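Long-range contacts in RagA protein (Porphyromonas gingivalis, PDB 6SLN), which probably takes up nutrients across the bacterial outer membrane as a TonB-dependent receptor with a plug inside a transmembrane beta-barrel: residues Gly124-Met129 with Val185-Ser190; Ala157-Val162 with Gly196-Asn201; Thr639-Ile644 with Glu678-Phe683; Met732-Val737 with Asn762-Thr767; Pro842-Gly847 with Phe863-Gly868. One frame throughout, in Å; residues are numbered along the deposited sequence.

Interaction 1 (Gly124-Met129 with Val185-Ser190); sequences GQVAGM and VLKDAS
The one polar link of this buried contact runs from K187 NZ to the carbonyl O of A127, 2.6 Å away. NZ meets that oxygen from above the carbonyl plane, 33° out of it, so the lysine does not follow a lone pair. Its chain bends at chi3 (-125°), which swings CD and CE past A127 O before NZ arrives. NZ also forms a salt bridge with D738, so a carbonyl and a carboxylate both hold the buried ammonium, and the acidic partner would be expected to favour its charged form. Next to this grip lies an apolar cluster: V126 CG1 comes obliquely to within 4.0 Å of V185 CB, while M129 CE lies against the V185 branches, 3.6 Å from CG2. M129 CG stands anti to the backbone N (chi1 -179°), and a bend at chi3 turns the methyl onto the valine. V126 to M129 form a type II beta turn, closed by M129 N to V126 O at 3.1 Å, with G128 supplying the positive phi. Around this core of the plug domain, V126 and K187 touch strand 102-106, M129, V185 and K187 rest on strand 143-146, and V185 pairs with A103.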
# COMPACT_ATOMS: atom_id res chain seq x y z
N GLY A 124 -14.86 37.53 -12.67
CA GLY A 124 -15.57 38.76 -12.92
C GLY A 124 -15.89 39.60 -11.70
O GLY A 124 -16.54 40.64 -11.86
N GLN A 125 -15.45 39.20 -10.50
CA GLN A 125 -15.88 39.87 -9.28
C GLN A 125 -14.83 40.80 -8.68
O GLN A 125 -15.19 41.72 -7.92
CB GLN A 125 -16.28 38.82 -8.23
CG GLN A 125 -17.47 37.95 -8.62
CD GLN A 125 -18.71 38.77 -8.90
OE1 GLN A 125 -19.13 39.58 -8.07
NE2 GLN A 125 -19.30 38.58 -10.07
N VAL A 126 -13.55 40.61 -8.98
CA VAL A 126 -12.50 41.43 -8.39
C VAL A 126 -11.59 41.96 -9.49
O VAL A 126 -11.01 41.18 -10.26
CB VAL A 126 -11.70 40.64 -7.35
CG1 VAL A 126 -10.59 41.50 -6.78
CG2 VAL A 126 -12.61 40.14 -6.24
N ALA A 127 -11.43 43.28 -9.53
CA ALA A 127 -10.57 43.93 -10.52
C ALA A 127 -9.14 43.42 -10.41
O ALA A 127 -8.55 43.44 -9.32
CB ALA A 127 -10.60 45.45 -10.32
N GLY A 128 -8.59 42.95 -11.52
CA GLY A 128 -7.22 42.50 -11.58
C GLY A 128 -7.02 41.03 -11.31
O GLY A 128 -5.89 40.54 -11.45
N MET A 129 -8.07 40.30 -10.94
CA MET A 129 -7.94 38.88 -10.63
C MET A 129 -8.57 38.08 -11.76
O MET A 129 -9.76 38.23 -12.03
CB MET A 129 -8.58 38.55 -9.28
CG MET A 129 -8.47 37.10 -8.86
SD MET A 129 -9.53 36.75 -7.44
CE MET A 129 -8.33 36.08 -6.31
N VAL A 185 -9.10 39.94 -1.47
CA VAL A 185 -8.03 39.72 -2.43
C VAL A 185 -7.03 40.85 -2.27
O VAL A 185 -7.39 42.03 -2.41
CB VAL A 185 -8.56 39.61 -3.87
CG1 VAL A 185 -7.42 39.32 -4.85
CG2 VAL A 185 -9.60 38.49 -3.94
N LEU A 186 -5.79 40.49 -1.94
CA LEU A 186 -4.72 41.45 -1.72
C LEU A 186 -3.81 41.49 -2.95
O LEU A 186 -3.21 40.47 -3.31
CB LEU A 186 -3.92 41.09 -0.47
CG LEU A 186 -4.70 40.61 0.74
CD1 LEU A 186 -3.73 40.37 1.84
CD2 LEU A 186 -5.73 41.63 1.17
N LYS A 187 -3.70 42.66 -3.56
CA LYS A 187 -3.08 42.78 -4.87
C LYS A 187 -1.67 43.38 -4.87
O LYS A 187 -0.92 43.12 -5.81
CB LYS A 187 -3.97 43.63 -5.79
CG LYS A 187 -5.43 43.22 -5.76
CD LYS A 187 -6.24 43.82 -6.93
CE LYS A 187 -7.46 44.60 -6.42
NZ LYS A 187 -8.26 45.28 -7.50
N ASP A 188 -1.29 44.15 -3.85
CA ASP A 188 -0.04 44.90 -3.87
C ASP A 188 0.85 44.56 -2.68
O ASP A 188 0.41 44.01 -1.67
CB ASP A 188 -0.31 46.40 -3.88
CG ASP A 188 -0.69 46.91 -2.53
OD1 ASP A 188 -1.84 46.65 -2.12
OD2 ASP A 188 0.15 47.53 -1.86
N ALA A 189 2.12 44.95 -2.81
CA ALA A 189 3.16 44.56 -1.86
C ALA A 189 2.91 45.11 -0.47
O ALA A 189 3.38 44.53 0.52
CB ALA A 189 4.52 45.02 -2.37
N SER A 190 2.23 46.24 -0.36
CA SER A 190 1.92 46.77 0.96
C SER A 190 0.84 45.95 1.63
O SER A 190 0.83 45.81 2.86
CB SER A 190 1.50 48.23 0.86
OG SER A 190 0.99 48.72 2.08

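Interaction 2 (Ala157-Val162 with Gly196-Asn201); sequences APLYIV and GARAAN
Strand 159-162 of the plug domain is met at its start by the loop 196-201, with the CA atoms of P158 and N201 4.5 Å apart and the loop ending in a 3-10 segment, 199-201. The side chains of R198 and N201 donate to the carbonyls of A157 and P158, which precede the strand. R198 has CG in the crowded position between backbone N and carbonyl carbon (chi1 47°), then runs extended to NE, which lays the guanidinium edge against those carbonyls. NH2 donates to P158 O at 2.8 Å; the acceptor lies in the guanidinium plane, although the donor stands above the plane of the carbonyl. NE adds only weak bonds to A157 O and P158 O. N201 ND2 gives A157 O a better-aimed bond of 2.9 Å, with A157 O near the amide plane, and also serves S155 O. Outside the two segments R198 NH1 forms a salt bridge with E643, so this arginine ties the plug loop to the loop that follows barrel strand 627-641. L159, with CG anti to its backbone N, supplies the apolar side: its CD1 packs against A197 CB at 3.8 Å and, also at 3.8 Å, sits over the centre of one guanidinium face of R198.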
# COMPACT_ATOMS: atom_id res chain seq x y z
N ALA A 157 -0.12 31.08 -9.04
CA ALA A 157 -1.24 30.95 -8.13
C ALA A 157 -1.06 31.88 -6.94
O ALA A 157 0.01 31.89 -6.33
CB ALA A 157 -1.34 29.51 -7.64
N PRO A 158 -2.07 32.65 -6.56
CA PRO A 158 -1.99 33.36 -5.29
C PRO A 158 -1.85 32.37 -4.15
O PRO A 158 -2.22 31.20 -4.25
CB PRO A 158 -3.33 34.11 -5.19
CG PRO A 158 -4.10 33.76 -6.39
CD PRO A 158 -3.46 32.59 -7.05
N LEU A 159 -1.30 32.85 -3.04
CA LEU A 159 -1.35 32.10 -1.80
C LEU A 159 -2.78 32.12 -1.27
O LEU A 159 -3.45 33.16 -1.29
CB LEU A 159 -0.38 32.71 -0.80
CG LEU A 159 0.16 31.91 0.38
CD1 LEU A 159 0.89 30.66 -0.09
CD2 LEU A 159 1.07 32.83 1.19
N TYR A 160 -3.27 30.97 -0.82
CA TYR A 160 -4.64 30.84 -0.35
C TYR A 160 -4.65 30.61 1.16
O TYR A 160 -3.96 29.71 1.66
CB TYR A 160 -5.38 29.69 -1.03
CG TYR A 160 -5.67 29.88 -2.48
CD1 TYR A 160 -6.69 30.71 -2.91
CD2 TYR A 160 -4.92 29.22 -3.44
CE1 TYR A 160 -6.96 30.88 -4.26
CE2 TYR A 160 -5.18 29.37 -4.79
CZ TYR A 160 -6.20 30.21 -5.19
OH TYR A 160 -6.43 30.36 -6.54
N ILE A 161 -5.45 31.40 1.87
CA ILE A 161 -5.37 31.51 3.31
C ILE A 161 -6.78 31.51 3.90
O ILE A 161 -7.57 32.42 3.62
CB ILE A 161 -4.60 32.78 3.71
CG1 ILE A 161 -3.21 32.71 3.09
CG2 ILE A 161 -4.49 32.90 5.21
CD1 ILE A 161 -2.33 33.86 3.39
N VAL A 162 -7.09 30.49 4.71
CA VAL A 162 -8.38 30.36 5.40
C VAL A 162 -8.16 30.64 6.88
O VAL A 162 -7.45 29.89 7.56
CB VAL A 162 -9.00 28.97 5.21
CG1 VAL A 162 -10.41 28.93 5.76
CG2 VAL A 162 -8.98 28.55 3.74
N GLY A 196 4.27 35.05 2.89
CA GLY A 196 5.55 34.87 2.22
C GLY A 196 5.94 33.56 1.56
O GLY A 196 7.14 33.29 1.42
N ALA A 197 5.00 32.73 1.13
CA ALA A 197 5.52 31.67 0.27
C ALA A 197 5.58 32.17 -1.16
O ALA A 197 6.52 31.85 -1.91
CB ALA A 197 4.65 30.41 0.37
N ARG A 198 4.60 33.01 -1.51
CA ARG A 198 4.45 33.55 -2.84
C ARG A 198 3.45 34.71 -2.81
O ARG A 198 2.54 34.77 -3.63
CB ARG A 198 4.01 32.45 -3.81
CG ARG A 198 2.88 31.57 -3.32
CD ARG A 198 2.17 30.95 -4.51
NE ARG A 198 0.82 30.48 -4.22
CZ ARG A 198 0.55 29.31 -3.64
NH1 ARG A 198 1.54 28.51 -3.27
NH2 ARG A 198 -0.72 28.95 -3.42
N ALA A 199 3.64 35.64 -1.86
CA ALA A 199 2.90 36.91 -1.90
C ALA A 199 3.01 37.59 -3.24
O ALA A 199 2.14 38.38 -3.61
CB ALA A 199 3.42 37.87 -0.82
N ALA A 200 4.09 37.32 -3.98
CA ALA A 200 4.27 37.89 -5.30
C ALA A 200 3.08 37.64 -6.21
O ALA A 200 2.90 38.37 -7.19
CB ALA A 200 5.54 37.32 -5.92
N ASN A 201 2.27 36.62 -5.92
CA ASN A 201 1.12 36.28 -6.75
C ASN A 201 -0.19 36.81 -6.19
O ASN A 201 -1.26 36.56 -6.78
CB ASN A 201 1.02 34.78 -6.94
CG ASN A 201 2.23 34.20 -7.63
OD1 ASN A 201 2.96 34.91 -8.33
ND2 ASN A 201 2.44 32.90 -7.44
O HOH W 1 -2.17 27.71 -0.86

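Interaction 3 (Thr639-Ile644 with Glu678-Phe683); sequences TGNSEI and EKQSQF
T639, G640 and N641 pair antiparallel with Q680, K679 and E678, the strand directions lying 143° apart. T639 and Q680 form a hydrogen-bonded pair: T639 N reaches Q680 O at 2.7 Å and Q680 N returns to T639 O at 2.8 Å, nearly along the C=O axis. N641 and E678 form the second such pair, with N641 N bonded to E678 O at 2.9 Å and E678 N to N641 O at 3.1 Å. All four amides of these two pairs are thus used within the ladder. The side chains of N641 and E678 run side by side, each with CG anti to its backbone N. N641 ND2 meets E678 OE2 at 3.0 Å from above the carboxylate plane, and the flat groups are turned 77° against each other. The same ND2 also donates to S155 O of the plug, and N641 OD1 accepts from E643 N at 3.2 Å in an Asx turn. E678 OE2 receives a further, weak bond from Q680 NE2, while OE1 is held by L711 N and S151 OG; Q680 OE1 takes R705 NE. With both carboxylate oxygens engaged, the buried glutamate has donors enough to be plausibly ionised. Such a ladder, with polar side chains turned toward the plug, belongs to the wall of a TonB-dependent receptor's beta-barrel.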
# COMPACT_ATOMS: atom_id res chain seq x y z
N THR A 639 8.61 41.22 -3.03
CA THR A 639 7.95 40.00 -2.61
C THR A 639 8.66 38.83 -3.27
O THR A 639 9.19 38.95 -4.38
CB THR A 639 6.47 39.97 -3.01
OG1 THR A 639 6.39 40.05 -4.44
CG2 THR A 639 5.68 41.13 -2.38
N GLY A 640 8.68 37.71 -2.58
CA GLY A 640 9.29 36.52 -3.12
C GLY A 640 8.28 35.59 -3.76
O GLY A 640 7.07 35.67 -3.50
N ASN A 641 8.79 34.73 -4.64
CA ASN A 641 8.02 33.65 -5.23
C ASN A 641 8.92 32.43 -5.24
O ASN A 641 10.08 32.51 -5.67
CB ASN A 641 7.54 33.99 -6.65
CG ASN A 641 6.65 32.89 -7.24
OD1 ASN A 641 6.27 31.94 -6.55
ND2 ASN A 641 6.32 33.00 -8.51
N SER A 642 8.39 31.30 -4.76
CA SER A 642 9.18 30.08 -4.68
C SER A 642 8.33 28.85 -4.99
O SER A 642 8.75 27.72 -4.69
CB SER A 642 9.81 29.90 -3.32
OG SER A 642 8.85 30.20 -2.32
N GLU A 643 7.15 29.05 -5.57
CA GLU A 643 6.28 27.93 -5.92
C GLU A 643 6.92 27.17 -7.07
O GLU A 643 6.57 27.31 -8.23
CB GLU A 643 4.89 28.41 -6.29
CG GLU A 643 3.93 28.44 -5.14
CD GLU A 643 4.15 27.33 -4.15
OE1 GLU A 643 4.23 26.14 -4.58
OE2 GLU A 643 4.25 27.65 -2.94
N ILE A 644 7.88 26.32 -6.72
CA ILE A 644 8.43 25.35 -7.66
C ILE A 644 8.48 23.99 -6.97
O ILE A 644 8.02 23.83 -5.84
CB ILE A 644 9.82 25.76 -8.15
CG1 ILE A 644 10.77 25.81 -6.94
CG2 ILE A 644 9.74 27.11 -8.85
CD1 ILE A 644 12.22 26.07 -7.30
N GLU A 678 12.79 33.59 -6.72
CA GLU A 678 12.42 34.57 -7.73
C GLU A 678 11.94 35.83 -7.01
O GLU A 678 11.14 35.75 -6.07
CB GLU A 678 11.35 34.01 -8.66
CG GLU A 678 10.59 35.01 -9.51
CD GLU A 678 9.51 34.32 -10.38
OE1 GLU A 678 9.92 33.56 -11.29
OE2 GLU A 678 8.28 34.54 -10.14
N LYS A 679 12.48 36.98 -7.37
CA LYS A 679 12.23 38.19 -6.62
C LYS A 679 11.41 39.16 -7.46
O LYS A 679 11.75 39.45 -8.61
CB LYS A 679 13.54 38.82 -6.13
CG LYS A 679 14.13 38.01 -4.95
CD LYS A 679 15.32 38.67 -4.28
CE LYS A 679 16.65 38.16 -4.84
NZ LYS A 679 16.80 36.68 -4.86
N GLN A 680 10.31 39.61 -6.88
CA GLN A 680 9.37 40.49 -7.53
C GLN A 680 9.30 41.80 -6.78
O GLN A 680 9.48 41.85 -5.56
CB GLN A 680 7.98 39.85 -7.59
CG GLN A 680 7.81 38.90 -8.76
CD GLN A 680 6.41 38.36 -8.92
OE1 GLN A 680 5.42 39.04 -8.61
NE2 GLN A 680 6.32 37.12 -9.38
N SER A 681 9.06 42.87 -7.53
CA SER A 681 8.73 44.16 -6.95
C SER A 681 7.42 44.62 -7.56
O SER A 681 7.04 44.19 -8.65
CB SER A 681 9.83 45.19 -7.20
OG SER A 681 9.94 45.49 -8.58
N GLN A 682 6.71 45.50 -6.85
CA GLN A 682 5.45 46.02 -7.36
C GLN A 682 5.25 47.44 -6.86
O GLN A 682 5.07 47.66 -5.66
CB GLN A 682 4.27 45.14 -6.95
CG GLN A 682 3.05 45.40 -7.80
CD GLN A 682 1.77 44.97 -7.12
OE1 GLN A 682 0.84 45.77 -7.00
NE2 GLN A 682 1.70 43.72 -6.69
N PHE A 683 5.25 48.38 -7.79
CA PHE A 683 4.83 49.74 -7.52
C PHE A 683 3.34 49.85 -7.84
O PHE A 683 2.88 49.36 -8.87
CB PHE A 683 5.64 50.73 -8.37
CG PHE A 683 5.06 52.10 -8.42
CD1 PHE A 683 5.00 52.89 -7.28
CD2 PHE A 683 4.58 52.62 -9.61
CE1 PHE A 683 4.47 54.17 -7.33
CE2 PHE A 683 4.05 53.90 -9.67
CZ PHE A 683 3.99 54.68 -8.53

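Interaction 4 (Met732-Val737 with Asn762-Thr767); sequences MKNTGV and NRQEIT
Two asparagines set the geometry on one side of this beta hairpin, whose strands 732-746 and 752-764 belong to the barrel wall; the paired segments 732-737 and 762-764 run antiparallel, 164° between their directions. N734 and N762 cross at about a right angle, their amide planes turned 34° to each other. N762, with CG anti to its backbone N (chi1 -173°), sends ND2 to N734 OD1, on a lone pair in the carbonyl plane, at 2.7 Å. N762 OD1 is taken by Y703 OH, and N734 ND2 goes to T149 O of the plug, so both amides have each polar end occupied. Q764 extends on the same face as the asparagines; its OE1 accepts from N791 N. M732, bent at chi3, swings its methyl across the Q764 amide, with CE 3.5 Å from CD in an oblique crossing. In the backbone ladder T735 and R763 form the hydrogen-bonded pair, with R763 N to T735 O at 2.6 Å and T735 N to R763 O at 2.9 Å, and E765 N bonds to K733 O at 3.0 Å. A water completes the polar side, donating to N734 OD1 at 2.9 Å and accepting from Q764 NE2 at the same distance.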
# COMPACT_ATOMS: atom_id res chain seq x y z
N MET A 732 10.65 39.41 -16.54
CA MET A 732 9.40 39.86 -17.11
C MET A 732 9.01 41.18 -16.47
O MET A 732 9.78 41.78 -15.71
CB MET A 732 8.25 38.87 -16.88
CG MET A 732 8.34 37.55 -17.56
SD MET A 732 7.05 36.53 -16.85
CE MET A 732 5.61 37.34 -17.57
N LYS A 733 7.77 41.59 -16.73
CA LYS A 733 7.22 42.87 -16.32
C LYS A 733 5.73 42.83 -16.63
O LYS A 733 5.32 42.26 -17.64
CB LYS A 733 7.92 44.02 -17.06
CG LYS A 733 7.70 45.41 -16.48
CD LYS A 733 8.00 46.49 -17.54
CE LYS A 733 8.91 47.57 -17.00
NZ LYS A 733 8.49 48.95 -17.39
N ASN A 734 4.94 43.41 -15.74
CA ASN A 734 3.49 43.42 -15.87
C ASN A 734 2.99 44.80 -15.52
O ASN A 734 3.20 45.27 -14.40
CB ASN A 734 2.85 42.35 -14.98
CG ASN A 734 2.65 41.05 -15.71
OD1 ASN A 734 1.79 40.93 -16.57
ND2 ASN A 734 3.45 40.06 -15.37
N THR A 735 2.33 45.46 -16.47
CA THR A 735 1.87 46.83 -16.28
C THR A 735 0.40 46.89 -16.66
O THR A 735 0.01 46.37 -17.71
CB THR A 735 2.71 47.79 -17.11
OG1 THR A 735 4.08 47.62 -16.72
CG2 THR A 735 2.28 49.26 -16.89
N GLY A 736 -0.41 47.49 -15.79
CA GLY A 736 -1.84 47.40 -15.97
C GLY A 736 -2.59 48.36 -15.07
O GLY A 736 -2.00 49.12 -14.30
N VAL A 737 -3.93 48.29 -15.19
CA VAL A 737 -4.85 49.20 -14.54
C VAL A 737 -5.96 48.40 -13.86
O VAL A 737 -6.37 47.35 -14.35
CB VAL A 737 -5.44 50.20 -15.56
CG1 VAL A 737 -6.66 50.90 -15.00
CG2 VAL A 737 -4.37 51.21 -15.95
N ASN A 762 -4.04 44.55 -18.65
CA ASN A 762 -2.68 44.20 -18.25
C ASN A 762 -1.80 43.91 -19.45
O ASN A 762 -2.11 43.02 -20.24
CB ASN A 762 -2.68 43.01 -17.32
CG ASN A 762 -1.30 42.75 -16.77
OD1 ASN A 762 -0.91 43.33 -15.76
ND2 ASN A 762 -0.53 41.92 -17.47
N ARG A 763 -0.68 44.63 -19.54
CA ARG A 763 0.30 44.43 -20.61
C ARG A 763 1.51 43.71 -20.04
O ARG A 763 2.18 44.23 -19.14
CB ARG A 763 0.72 45.76 -21.24
CG ARG A 763 1.54 45.63 -22.54
CD ARG A 763 0.87 44.68 -23.53
NE ARG A 763 1.34 44.76 -24.92
CZ ARG A 763 2.62 44.67 -25.29
NH1 ARG A 763 3.57 44.55 -24.37
NH2 ARG A 763 2.94 44.71 -26.57
N GLN A 764 1.78 42.52 -20.57
CA GLN A 764 2.93 41.70 -20.22
C GLN A 764 4.12 42.06 -21.10
O GLN A 764 3.95 42.50 -22.24
CB GLN A 764 2.58 40.22 -20.39
CG GLN A 764 3.38 39.25 -19.57
CD GLN A 764 3.39 37.86 -20.18
OE1 GLN A 764 4.15 37.60 -21.12
NE2 GLN A 764 2.55 36.96 -19.65
N GLU A 765 5.33 41.88 -20.57
CA GLU A 765 6.53 42.11 -21.36
C GLU A 765 7.66 41.29 -20.75
O GLU A 765 8.24 41.68 -19.73
CB GLU A 765 6.91 43.59 -21.42
CG GLU A 765 8.11 43.87 -22.37
CD GLU A 765 8.67 45.30 -22.31
OE1 GLU A 765 7.93 46.24 -21.97
OE2 GLU A 765 9.87 45.47 -22.61
N ILE A 766 7.95 40.14 -21.37
CA ILE A 766 9.24 39.51 -21.17
C ILE A 766 10.32 40.55 -21.39
O ILE A 766 10.20 41.40 -22.28
CB ILE A 766 9.40 38.33 -22.14
CG1 ILE A 766 8.22 37.36 -21.99
CG2 ILE A 766 10.76 37.65 -21.95
CD1 ILE A 766 8.07 36.40 -23.13
N THR A 767 11.35 40.54 -20.56
CA THR A 767 12.45 41.48 -20.77
C THR A 767 13.82 40.80 -20.87
O THR A 767 14.78 41.44 -21.30
CB THR A 767 12.47 42.55 -19.66
OG1 THR A 767 12.36 41.94 -18.37
CG2 THR A 767 11.30 43.50 -19.83
O HOH W 2 0.84 38.50 -17.89

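Interaction 5 (Pro842-Gly847 with Phe863-Gly868); sequences PPITGG and FAYIVG
Strands 844-853 and 857-873 make a beta hairpin of the receptor's barrel; its segments 844-847 and 863-867 run antiparallel at 170°, and the contact is densest where G846 pairs with Y865. Y865 holds its ring in the crowded position between backbone N and carbonyl carbon (chi1 52°), which folds the ring back over the neighbouring strand. G846 CA lies over one face as a CH-pi contact, 3.6 Å from the ring centroid and 22° off the normal, and with no side chain on G846 the ring can lie directly on the backbone. This is the aromatic rescue of a glycine known from antiparallel sheets. The same pair is doubly bonded, G846 N to Y865 O at 3.2 Å and Y865 N to G846 O at 2.8 Å. On this face I844 and V867 also stand side by side, I844 CG2 being 3.7 Å from V867 CB. This side is partly exposed, and it loosens at one end, where F863 turns its ring away from segment 842-847 and stacks on F848. On the opposite, buried face the T845-I866 contact is lighter, T845 CG2 lying 4.2 Å from I866 CD1. There T845, I866 and P842 touch Q130 of the plug. Packing is tighter just before the start of strand 844-853, where P842 CB meets I866 CG2 obliquely at 3.5 Å.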
# COMPACT_ATOMS: atom_id res chain seq x y z
N PRO A 842 -4.69 36.24 -21.57
CA PRO A 842 -5.65 37.28 -22.01
C PRO A 842 -5.44 38.58 -21.26
O PRO A 842 -5.38 38.59 -20.02
CB PRO A 842 -7.02 36.66 -21.67
CG PRO A 842 -6.77 35.20 -21.64
CD PRO A 842 -5.37 35.02 -21.10
N PRO A 843 -5.33 39.71 -21.98
CA PRO A 843 -4.96 40.97 -21.32
C PRO A 843 -6.10 41.66 -20.60
O PRO A 843 -5.83 42.49 -19.72
CB PRO A 843 -4.47 41.87 -22.49
CG PRO A 843 -4.47 40.99 -23.71
CD PRO A 843 -5.45 39.87 -23.44
N ILE A 844 -7.36 41.35 -20.93
CA ILE A 844 -8.50 42.11 -20.44
C ILE A 844 -9.40 41.19 -19.60
O ILE A 844 -9.84 40.12 -20.07
CB ILE A 844 -9.25 42.78 -21.60
CG1 ILE A 844 -8.30 43.80 -22.25
CG2 ILE A 844 -10.54 43.44 -21.12
CD1 ILE A 844 -8.78 44.48 -23.53
N THR A 845 -9.67 41.61 -18.36
CA THR A 845 -10.40 40.84 -17.37
C THR A 845 -11.41 41.77 -16.71
O THR A 845 -11.02 42.76 -16.09
CB THR A 845 -9.46 40.27 -16.30
OG1 THR A 845 -8.43 39.50 -16.93
CG2 THR A 845 -10.23 39.39 -15.32
N GLY A 846 -12.69 41.44 -16.81
CA GLY A 846 -13.71 42.23 -16.15
C GLY A 846 -14.93 41.41 -15.76
O GLY A 846 -15.02 40.21 -15.99
N GLY A 847 -15.87 42.12 -15.14
CA GLY A 847 -17.17 41.58 -14.82
C GLY A 847 -18.09 42.71 -14.45
O GLY A 847 -17.66 43.84 -14.20
N PHE A 863 -22.19 38.90 -14.26
CA PHE A 863 -21.47 38.72 -15.51
C PHE A 863 -19.97 38.84 -15.30
O PHE A 863 -19.49 39.47 -14.35
CB PHE A 863 -21.86 39.77 -16.55
CG PHE A 863 -23.27 39.71 -16.98
CD1 PHE A 863 -24.27 40.24 -16.20
CD2 PHE A 863 -23.59 39.18 -18.21
CE1 PHE A 863 -25.56 40.22 -16.62
CE2 PHE A 863 -24.88 39.16 -18.64
CZ PHE A 863 -25.87 39.68 -17.84
N ALA A 864 -19.24 38.27 -16.25
CA ALA A 864 -17.79 38.25 -16.26
C ALA A 864 -17.33 38.11 -17.71
O ALA A 864 -18.02 37.49 -18.53
CB ALA A 864 -17.25 37.09 -15.40
N TYR A 865 -16.17 38.67 -18.02
CA TYR A 865 -15.67 38.54 -19.38
C TYR A 865 -14.15 38.42 -19.41
O TYR A 865 -13.43 38.82 -18.48
CB TYR A 865 -16.13 39.70 -20.26
CG TYR A 865 -15.85 41.07 -19.70
CD1 TYR A 865 -16.76 41.69 -18.85
CD2 TYR A 865 -14.70 41.76 -20.05
CE1 TYR A 865 -16.51 42.95 -18.35
CE2 TYR A 865 -14.45 43.02 -19.55
CZ TYR A 865 -15.35 43.61 -18.70
OH TYR A 865 -15.09 44.85 -18.20
N ILE A 866 -13.67 37.84 -20.50
CA ILE A 866 -12.26 37.63 -20.78
C ILE A 866 -12.06 38.05 -22.24
O ILE A 866 -12.48 37.33 -23.15
CB ILE A 866 -11.84 36.17 -20.55
CG1 ILE A 866 -12.02 35.80 -19.09
CG2 ILE A 866 -10.41 35.93 -20.99
CD1 ILE A 866 -10.99 36.41 -18.17
N VAL A 867 -11.45 39.21 -22.45
CA VAL A 867 -11.27 39.80 -23.77
C VAL A 867 -9.79 39.75 -24.15
O VAL A 867 -8.92 40.00 -23.31
CB VAL A 867 -11.78 41.25 -23.80
CG1 VAL A 867 -11.60 41.86 -25.18
CG2 VAL A 867 -13.25 41.30 -23.38
N GLY A 868 -9.51 39.44 -25.41
CA GLY A 868 -8.14 39.27 -25.83
C GLY A 868 -7.63 37.85 -25.74
O GLY A 868 -6.44 37.63 -26.01

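From the N terminus, interaction 1 opens at 124-129 and interaction 2 at 157-162 before either closes, at 185-190 and 196-201; their segments alternate, so the two loops cross within the plug. The other three follow in series without nesting, closing progressively shorter stretches of barrel: 639-683, 732-767 and 842-868. Interactions 4 and 5 lie on adjacent strands, joined by a probable hydrogen bond from N762 N to P843 O. Plug and barrel meet at several points: K187 O of interaction 1 faces Q682 NE2 of interaction 3, G124 packs on A864 of interaction 5, and A200 of interaction 2 packs against T639, about 10 Å separating the centres of interactions 2 and 3.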